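Beta-d-glucoside glucohydrolase (Hypocrea jecorina, PDB 3ZZ1) probably hydrolyses terminal, non-reducing beta-D-glucosyl residues, releasing beta-D-glucose in the breakdown of cellulose. Local coordinates at residues Thr235-Gln240 / Met253-Thr258; Tyr389-Ala394 / Ser507-Asn512; Gly653-Asn658 / Ala667-Arg672. All blocks are in the same frame, centred on the assembly; numbering follows the deposited sequence.

Contact 1. Residues Thr235-Gln240 / Met253-Thr258; sequences TDWNAQ and MSMPGT
Thr235 and Met255 have the closest CA atoms of the two segments, 5.4 Å apart, where strand 232-235 of the TIM-barrel-like N-terminal domain ends in a loop. The Thr-Asp-Trp sequence matches the family 3 motif that carries the nucleophile aspartate in relatives. Asp236 to Ala239 form a type II beta turn, and a cis peptide bond joins Met255 to Pro256. Thr235 N donates to Met253 O at 3.2 Å. Asn238 N makes a nearly straight bond (168°) to a lone pair of Met255 O, in the carbonyl plane. A water donates to the same oxygen, so two donors grip it.

Thr235 OG1 stands between its own backbone N and carbonyl carbon (chi1 60°). There Thr235 OG1 accepts Met255 N at 3.0 Å. Asp236 directs its CB away from 253-258, and its OD1 accepts Trp237 N, on the anti side of the carboxylate. The Trp237 indole lies alongside Met255, with Met255 and Pro256 over one face. Met255 CB sits 3.8 Å from the centroid of the Trp237 six-membered ring, and Pro256 CD sits 3.8 Å from that of the five-membered ring. Both are CH-pi contacts. Met255 SD adds an oblique Met-aromatic contact. Trp237 NE1 hydrogen-bonds to Val43 O, and Trp37 meets the indole edge-to-face.

At the far end Gln240 reaches out as an extended chain. Gln240 NE2 hydrogen-bonds to Ser246 OG, which helps fix the turn of the amide. Gln240 OE1 accepts a hydrogen bond from Ser254 OG at 2.6 Å.

Contact 2. Residues Tyr389-Ala394 / Ser507-Asn512; sequences YPYFVA and SQESGN
Val393 and Gly511 meet at the start of helix 510-518, in the alpha/beta sandwich domain typical of family 3. Segment 389-394 runs along this helix start and leads into helix 395-404, with Ala394 at its N-cap position. Val393 is held through both its backbone N and its O: Val393 N gives a nearly straight bond (171°) to Gln508 O at 2.9 Å, and Val393 O takes the N-H of Gly511 N at 2.7 Å. Gly511 has no side chain, and this lets its CA face the carbonyls of Val393 and Ala394 closely.

Tyr391 carries the polar part. Gln508 CB lies over one face of its ring, a CH-pi contact 4.3 Å from the centroid. The phenol hydroxyl donates to the anti lone pair of Glu509 OE2, with Tyr391 OH 2.5 Å from that oxygen. It also accepts a weak bond from Gln508 NE2. The Glu509 chain bends at chi2 (-68°), which brings its carboxylate to the ring edge. Lys320 and Arg324 of helix 320-329 also touch Glu509, consistent with a negative carboxylate. Gln508 OE1 accepts a hydrogen bond from Ala74 N, and Ser507 OG is hydrogen-bonded to Ala74 O, so both reach toward the N-terminal part of the chain.

Tyr389 presents its edge to Ser507, with Ser507 OG near the ring plane and 3.3 Å from Tyr389 CE1. Phe392 CD2 sits over the centre of the Tyr389 ring. On the other carboxylate oxygen, Glu509 OE1 accepts Asn512 ND2 at 2.9 Å.

Contact 3. Residues Gly653-Asn658 / Ala667-Arg672; sequences GFAKLN and ATFNIR. With GOL (glycerol), chain C.
Phe669 presses its ring against Gly653 and Phe654, where edge strands of the two sheets of the fibronectin type III-like sandwich run roughly antiparallel (153°). The strand axes are 6.5 Å apart, and the two backbones share no direct hydrogen bond. The tight part is apolar. Phe669 CG is anti to its carbonyl carbon (chi1 -46°), which lays the ring beside the opposite backbone. Phe669 CD1 comes to 3.4 Å from Phe654 N. Gly653 has no side chain, which leaves the ring room to approach. Next to it, Ala655 CB meets Ala667 CB at 3.8 Å, and Leu657 CD1 lies against Ala667 CB more loosely.

The other side is polar and bridged by small molecules. A water donates to both Phe654 O and Thr668 O, at 2.8 and 2.6 Å. A glycerol, probably from the crystallisation liquor, spans the strands beside it. Glycerol O2 accepts Phe654 N at 3.0 Å and donates to Phe654 O. Glycerol O3 accepts Asn670 N at 2.9 Å, and glycerol C1 lies over one face of the Phe654 ring. Thr668 and Asn670 are exposed to solvent.

Strand 650-659 pairs with strand 629-638 in one sheet, and strand 664-672 with strand 613-623 in the other. Phe654 also packs on Leu136 and Ile139 of helix 134-150 and meets Trp85 edge-to-face. Arg672 forms salt bridges with Asp191 of helix 178-194 and with Asp675.

Overall arrangement
The three contacts follow one another along the chain, each closing before the next begins, and each lies in a different domain. Contact 1 is in the N-terminal barrel-like domain, at the end of strand 232-235. Contact 2 is in the second domain, at the start of helix 510-518. Contact 3 joins edge strands of the fibronectin type III-like domain. None touches another. The centres of contacts 1 and 2 are about 34 Å apart, those of 2 and 3 about 31 Å, and those of 1 and 3 about 40 Å, on opposite sides of the chain's centre. Contact 2 reaches Ala74, and contact 3 reaches Trp85 and helix 134-150, so both later domains pack against the first.

Contact 1. Residues Thr235-Gln240 / Met253-Thr258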
# COMPACT_ATOMS: atom_id res chain seq x y z
N THR A 235 17.70 8.24 1.47
CA THR A 235 17.92 7.22 0.44
C THR A 235 17.33 5.91 0.92
O THR A 235 17.26 5.65 2.12
CB THR A 235 19.44 6.98 0.18
OG1 THR A 235 20.06 6.53 1.39
CG2 THR A 235 20.13 8.24 -0.30
N ASP A 236 16.92 5.07 -0.03
CA ASP A 236 16.73 3.66 0.26
C ASP A 236 18.12 3.12 0.62
O ASP A 236 19.10 3.85 0.50
CB ASP A 236 16.11 2.93 -0.94
CG ASP A 236 15.39 1.64 -0.54
OD1 ASP A 236 15.75 1.01 0.47
OD2 ASP A 236 14.46 1.23 -1.26
N TRP A 237 18.21 1.88 1.08
CA TRP A 237 19.44 1.42 1.73
C TRP A 237 20.59 1.18 0.75
O TRP A 237 20.58 0.22 -0.02
CB TRP A 237 19.15 0.21 2.64
CG TRP A 237 19.02 0.58 4.12
CD1 TRP A 237 19.65 -0.03 5.17
CD2 TRP A 237 18.24 1.65 4.69
NE1 TRP A 237 19.30 0.58 6.35
CE2 TRP A 237 18.44 1.62 6.08
CE3 TRP A 237 17.39 2.63 4.15
CZ2 TRP A 237 17.82 2.52 6.95
CZ3 TRP A 237 16.78 3.53 5.02
CH2 TRP A 237 17.00 3.47 6.40
N ASN A 238 21.57 2.08 0.79
CA ASN A 238 22.69 2.14 -0.17
C ASN A 238 22.22 2.49 -1.59
O ASN A 238 22.76 1.98 -2.57
CB ASN A 238 23.55 0.86 -0.14
CG ASN A 238 24.93 1.06 -0.78
OD1 ASN A 238 25.66 2.00 -0.44
ND2 ASN A 238 25.30 0.18 -1.70
N ALA A 239 21.21 3.35 -1.68
CA ALA A 239 20.70 3.85 -2.96
C ALA A 239 21.39 5.16 -3.40
O ALA A 239 21.02 5.75 -4.42
CB ALA A 239 19.19 4.03 -2.90
N GLN A 240 22.38 5.60 -2.62
CA GLN A 240 23.17 6.79 -2.95
C GLN A 240 24.37 6.41 -3.81
O GLN A 240 25.00 5.38 -3.58
CB GLN A 240 23.63 7.48 -1.67
CG GLN A 240 24.26 8.87 -1.85
CD GLN A 240 24.67 9.50 -0.53
OE1 GLN A 240 24.81 8.80 0.48
NE2 GLN A 240 24.85 10.81 -0.53
N MET A 253 19.46 13.00 3.50
CA MET A 253 19.89 11.99 4.46
C MET A 253 20.45 10.73 3.79
O MET A 253 19.80 10.11 2.96
CB MET A 253 18.75 11.63 5.43
CG MET A 253 19.22 10.86 6.66
SD MET A 253 17.90 10.38 7.80
CE MET A 253 17.66 11.89 8.72
N SER A 254 21.67 10.38 4.19
CA SER A 254 22.38 9.23 3.66
C SER A 254 22.12 8.00 4.53
O SER A 254 22.68 7.89 5.63
CB SER A 254 23.87 9.54 3.59
OG SER A 254 24.59 8.46 3.03
N MET A 255 21.28 7.10 4.04
CA MET A 255 20.91 5.89 4.79
C MET A 255 21.38 4.61 4.10
O MET A 255 21.22 4.46 2.89
CB MET A 255 19.39 5.84 4.99
CG MET A 255 18.89 6.71 6.12
SD MET A 255 19.32 6.06 7.75
CE MET A 255 20.12 7.49 8.46
N PRO A 256 21.96 3.67 4.87
CA PRO A 256 22.25 3.76 6.30
C PRO A 256 23.59 4.41 6.60
O PRO A 256 23.98 4.51 7.76
CB PRO A 256 22.29 2.29 6.73
CG PRO A 256 22.83 1.60 5.53
CD PRO A 256 22.28 2.33 4.33
N GLY A 257 24.31 4.83 5.56
CA GLY A 257 25.61 5.49 5.71
C GLY A 257 26.71 4.78 4.95
O GLY A 257 27.65 5.42 4.46
N THR A 258 26.61 3.46 4.88
CA THR A 258 27.55 2.63 4.12
C THR A 258 26.79 1.55 3.37
O THR A 258 25.58 1.39 3.56
CB THR A 258 28.60 1.95 5.04
OG1 THR A 258 27.95 1.00 5.90
CG2 THR A 258 29.36 2.97 5.88
O HOH W 1 22.48 5.40 0.75

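Contact 2. Residues Tyr389-Ala394 / Ser507-Asn512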
# COMPACT_ATOMS: atom_id res chain seq x y z
N TYR A 389 5.83 -12.61 13.57
CA TYR A 389 4.51 -12.84 14.13
C TYR A 389 4.59 -13.09 15.63
O TYR A 389 5.37 -13.93 16.08
CB TYR A 389 3.85 -14.06 13.47
CG TYR A 389 3.47 -13.85 12.02
CD1 TYR A 389 2.53 -12.87 11.66
CD2 TYR A 389 4.03 -14.63 11.02
CE1 TYR A 389 2.18 -12.67 10.33
CE2 TYR A 389 3.68 -14.45 9.69
CZ TYR A 389 2.76 -13.47 9.35
OH TYR A 389 2.42 -13.30 8.03
N PRO A 390 3.81 -12.34 16.42
CA PRO A 390 3.75 -12.64 17.85
C PRO A 390 2.93 -13.92 18.09
O PRO A 390 3.11 -14.60 19.10
CB PRO A 390 3.04 -11.42 18.43
CG PRO A 390 2.21 -10.89 17.31
CD PRO A 390 3.00 -11.16 16.06
N TYR A 391 2.04 -14.21 17.15
CA TYR A 391 1.25 -15.44 17.11
C TYR A 391 0.70 -15.51 15.69
O TYR A 391 0.87 -14.57 14.90
CB TYR A 391 0.11 -15.40 18.13
CG TYR A 391 -0.92 -14.33 17.87
CD1 TYR A 391 -0.74 -13.04 18.37
CD2 TYR A 391 -2.06 -14.59 17.11
CE1 TYR A 391 -1.68 -12.03 18.13
CE2 TYR A 391 -3.00 -13.61 16.86
CZ TYR A 391 -2.80 -12.33 17.37
OH TYR A 391 -3.73 -11.34 17.12
N PHE A 392 0.05 -16.62 15.35
CA PHE A 392 -0.58 -16.77 14.05
C PHE A 392 -1.74 -17.74 14.15
O PHE A 392 -1.56 -18.89 14.55
CB PHE A 392 0.42 -17.25 12.99
CG PHE A 392 -0.05 -17.04 11.57
CD1 PHE A 392 -1.03 -17.86 11.01
CD2 PHE A 392 0.51 -16.04 10.78
CE1 PHE A 392 -1.47 -17.68 9.71
CE2 PHE A 392 0.08 -15.84 9.46
CZ PHE A 392 -0.90 -16.67 8.92
N VAL A 393 -2.93 -17.27 13.78
CA VAL A 393 -4.14 -18.10 13.77
C VAL A 393 -4.33 -18.73 12.39
O VAL A 393 -4.79 -18.06 11.46
CB VAL A 393 -5.40 -17.30 14.17
CG1 VAL A 393 -6.60 -18.23 14.33
CG2 VAL A 393 -5.17 -16.52 15.46
N ALA A 394 -3.97 -20.01 12.27
CA ALA A 394 -4.11 -20.74 11.01
C ALA A 394 -5.58 -20.98 10.65
O ALA A 394 -6.41 -21.19 11.54
CB ALA A 394 -3.36 -22.07 11.09
N SER A 507 -2.18 -11.43 7.62
CA SER A 507 -1.24 -11.47 8.74
C SER A 507 -1.70 -12.45 9.85
O SER A 507 -2.32 -13.48 9.55
CB SER A 507 -0.97 -10.07 9.29
OG SER A 507 0.07 -10.10 10.24
N GLN A 508 -1.43 -12.10 11.10
CA GLN A 508 -1.62 -12.99 12.26
C GLN A 508 -3.06 -13.44 12.53
O GLN A 508 -3.27 -14.44 13.22
CB GLN A 508 -1.03 -12.34 13.52
CG GLN A 508 -1.74 -11.07 13.96
CD GLN A 508 -0.90 -10.20 14.88
OE1 GLN A 508 0.28 -9.97 14.64
NE2 GLN A 508 -1.53 -9.69 15.93
N GLU A 509 -4.03 -12.71 12.00
CA GLU A 509 -5.45 -13.00 12.26
C GLU A 509 -6.12 -13.80 11.14
O GLU A 509 -7.35 -13.87 11.08
CB GLU A 509 -6.23 -11.71 12.55
CG GLU A 509 -5.99 -11.14 13.95
CD GLU A 509 -6.55 -12.00 15.07
OE1 GLU A 509 -7.64 -12.59 14.91
OE2 GLU A 509 -5.91 -12.10 16.13
N SER A 510 -5.31 -14.41 10.28
CA SER A 510 -5.80 -15.18 9.14
C SER A 510 -7.07 -16.00 9.41
O SER A 510 -8.12 -15.77 8.80
CB SER A 510 -4.70 -16.10 8.60
OG SER A 510 -5.17 -16.86 7.51
N GLY A 511 -6.95 -16.97 10.32
CA GLY A 511 -8.02 -17.93 10.58
C GLY A 511 -9.31 -17.34 11.14
O GLY A 511 -10.40 -17.70 10.69
N ASN A 512 -9.18 -16.45 12.12
CA ASN A 512 -10.34 -15.80 12.73
C ASN A 512 -11.12 -14.99 11.71
O ASN A 512 -12.34 -15.09 11.63
CB ASN A 512 -9.92 -14.91 13.90
CG ASN A 512 -9.45 -15.70 15.11
OD1 ASN A 512 -9.86 -16.85 15.31
ND2 ASN A 512 -8.60 -15.09 15.93

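Contact 3. Residues Gly653-Asn658 / Ala667-Arg672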
# COMPACT_ATOMS: atom_id res chain seq x y z
N GLY A 653 -13.58 8.78 -5.87
CA GLY A 653 -14.36 8.72 -4.65
C GLY A 653 -14.79 7.32 -4.28
O GLY A 653 -15.00 6.47 -5.16
N PHE A 654 -14.91 7.09 -2.98
CA PHE A 654 -15.47 5.86 -2.44
C PHE A 654 -16.04 6.09 -1.05
O PHE A 654 -15.61 7.00 -0.33
CB PHE A 654 -14.43 4.72 -2.44
CG PHE A 654 -13.22 4.99 -1.58
CD1 PHE A 654 -12.16 5.77 -2.05
CD2 PHE A 654 -13.12 4.44 -0.31
CE1 PHE A 654 -11.03 6.01 -1.27
CE2 PHE A 654 -12.00 4.67 0.49
CZ PHE A 654 -10.95 5.46 0.01
N ALA A 655 -17.02 5.27 -0.68
CA ALA A 655 -17.63 5.31 0.64
C ALA A 655 -18.00 3.89 1.03
O ALA A 655 -18.31 3.07 0.18
CB ALA A 655 -18.87 6.18 0.63
N LYS A 656 -17.95 3.60 2.33
CA LYS A 656 -18.37 2.29 2.84
C LYS A 656 -19.50 2.44 3.85
O LYS A 656 -19.35 3.16 4.85
CB LYS A 656 -17.19 1.52 3.43
CG LYS A 656 -17.47 0.03 3.61
CD LYS A 656 -16.21 -0.76 3.93
CE LYS A 656 -16.48 -2.25 3.81
NZ LYS A 656 -15.29 -3.10 4.12
N LEU A 657 -20.62 1.78 3.58
CA LEU A 657 -21.80 1.84 4.45
C LEU A 657 -22.23 0.44 4.90
O LEU A 657 -22.52 -0.42 4.07
CB LEU A 657 -22.98 2.51 3.72
CG LEU A 657 -23.10 4.04 3.61
CD1 LEU A 657 -21.95 4.68 2.85
CD2 LEU A 657 -24.41 4.35 2.92
N ASN A 658 -22.27 0.23 6.21
CA ASN A 658 -22.87 -0.97 6.77
C ASN A 658 -24.38 -0.77 6.84
O ASN A 658 -24.86 0.24 7.35
CB ASN A 658 -22.31 -1.30 8.15
CG ASN A 658 -22.79 -2.64 8.68
OD1 ASN A 658 -23.86 -2.74 9.30
ND2 ASN A 658 -22.00 -3.68 8.46
N ALA A 667 -24.10 7.98 0.81
CA ALA A 667 -22.70 7.96 0.41
C ALA A 667 -22.34 9.32 -0.18
O ALA A 667 -22.93 9.76 -1.16
CB ALA A 667 -22.44 6.86 -0.60
N THR A 668 -21.37 9.98 0.45
CA THR A 668 -20.94 11.32 0.05
C THR A 668 -19.52 11.28 -0.51
O THR A 668 -18.59 10.87 0.18
CB THR A 668 -21.01 12.28 1.26
OG1 THR A 668 -22.36 12.38 1.71
CG2 THR A 668 -20.49 13.68 0.88
N PHE A 669 -19.37 11.72 -1.75
CA PHE A 669 -18.05 11.83 -2.36
C PHE A 669 -17.67 13.29 -2.51
O PHE A 669 -18.26 14.02 -3.30
CB PHE A 669 -18.00 11.13 -3.72
CG PHE A 669 -18.63 9.76 -3.73
CD1 PHE A 669 -17.97 8.67 -3.17
CD2 PHE A 669 -19.89 9.56 -4.29
CE1 PHE A 669 -18.56 7.40 -3.17
CE2 PHE A 669 -20.48 8.30 -4.30
CZ PHE A 669 -19.81 7.22 -3.74
N ASN A 670 -16.69 13.72 -1.72
CA ASN A 670 -16.15 15.07 -1.82
C ASN A 670 -15.07 15.16 -2.88
O ASN A 670 -14.09 14.40 -2.85
CB ASN A 670 -15.63 15.55 -0.46
CG ASN A 670 -16.74 15.69 0.57
OD1 ASN A 670 -17.84 16.14 0.24
ND2 ASN A 670 -16.47 15.30 1.81
N ILE A 671 -15.25 16.09 -3.81
CA ILE A 671 -14.36 16.22 -4.96
C ILE A 671 -13.44 17.43 -4.82
O ILE A 671 -13.90 18.57 -4.79
CB ILE A 671 -15.16 16.28 -6.28
CG1 ILE A 671 -15.95 14.98 -6.47
CG2 ILE A 671 -14.22 16.54 -7.46
CD1 ILE A 671 -16.82 14.97 -7.70
N ARG A 672 -12.14 17.15 -4.71
CA ARG A 672 -11.12 18.19 -4.63
C ARG A 672 -10.85 18.72 -6.03
O ARG A 672 -11.16 18.04 -7.02
CB ARG A 672 -9.83 17.63 -4.03
CG ARG A 672 -10.00 16.94 -2.66
CD ARG A 672 -8.80 16.09 -2.30
NE ARG A 672 -8.52 15.05 -3.30
CZ ARG A 672 -7.66 14.05 -3.15
NH1 ARG A 672 -6.96 13.91 -2.03
NH2 ARG A 672 -7.49 13.17 -4.13
C1 GOL C . -12.62 9.18 -0.31
O1 GOL C . -12.26 8.84 1.00
C2 GOL C . -13.96 9.92 -0.28
O2 GOL C . -14.63 9.70 -1.51
C3 GOL C . -13.72 11.41 -0.08
O3 GOL C . -14.96 12.08 -0.05
O HOH W 2 -17.20 8.83 0.99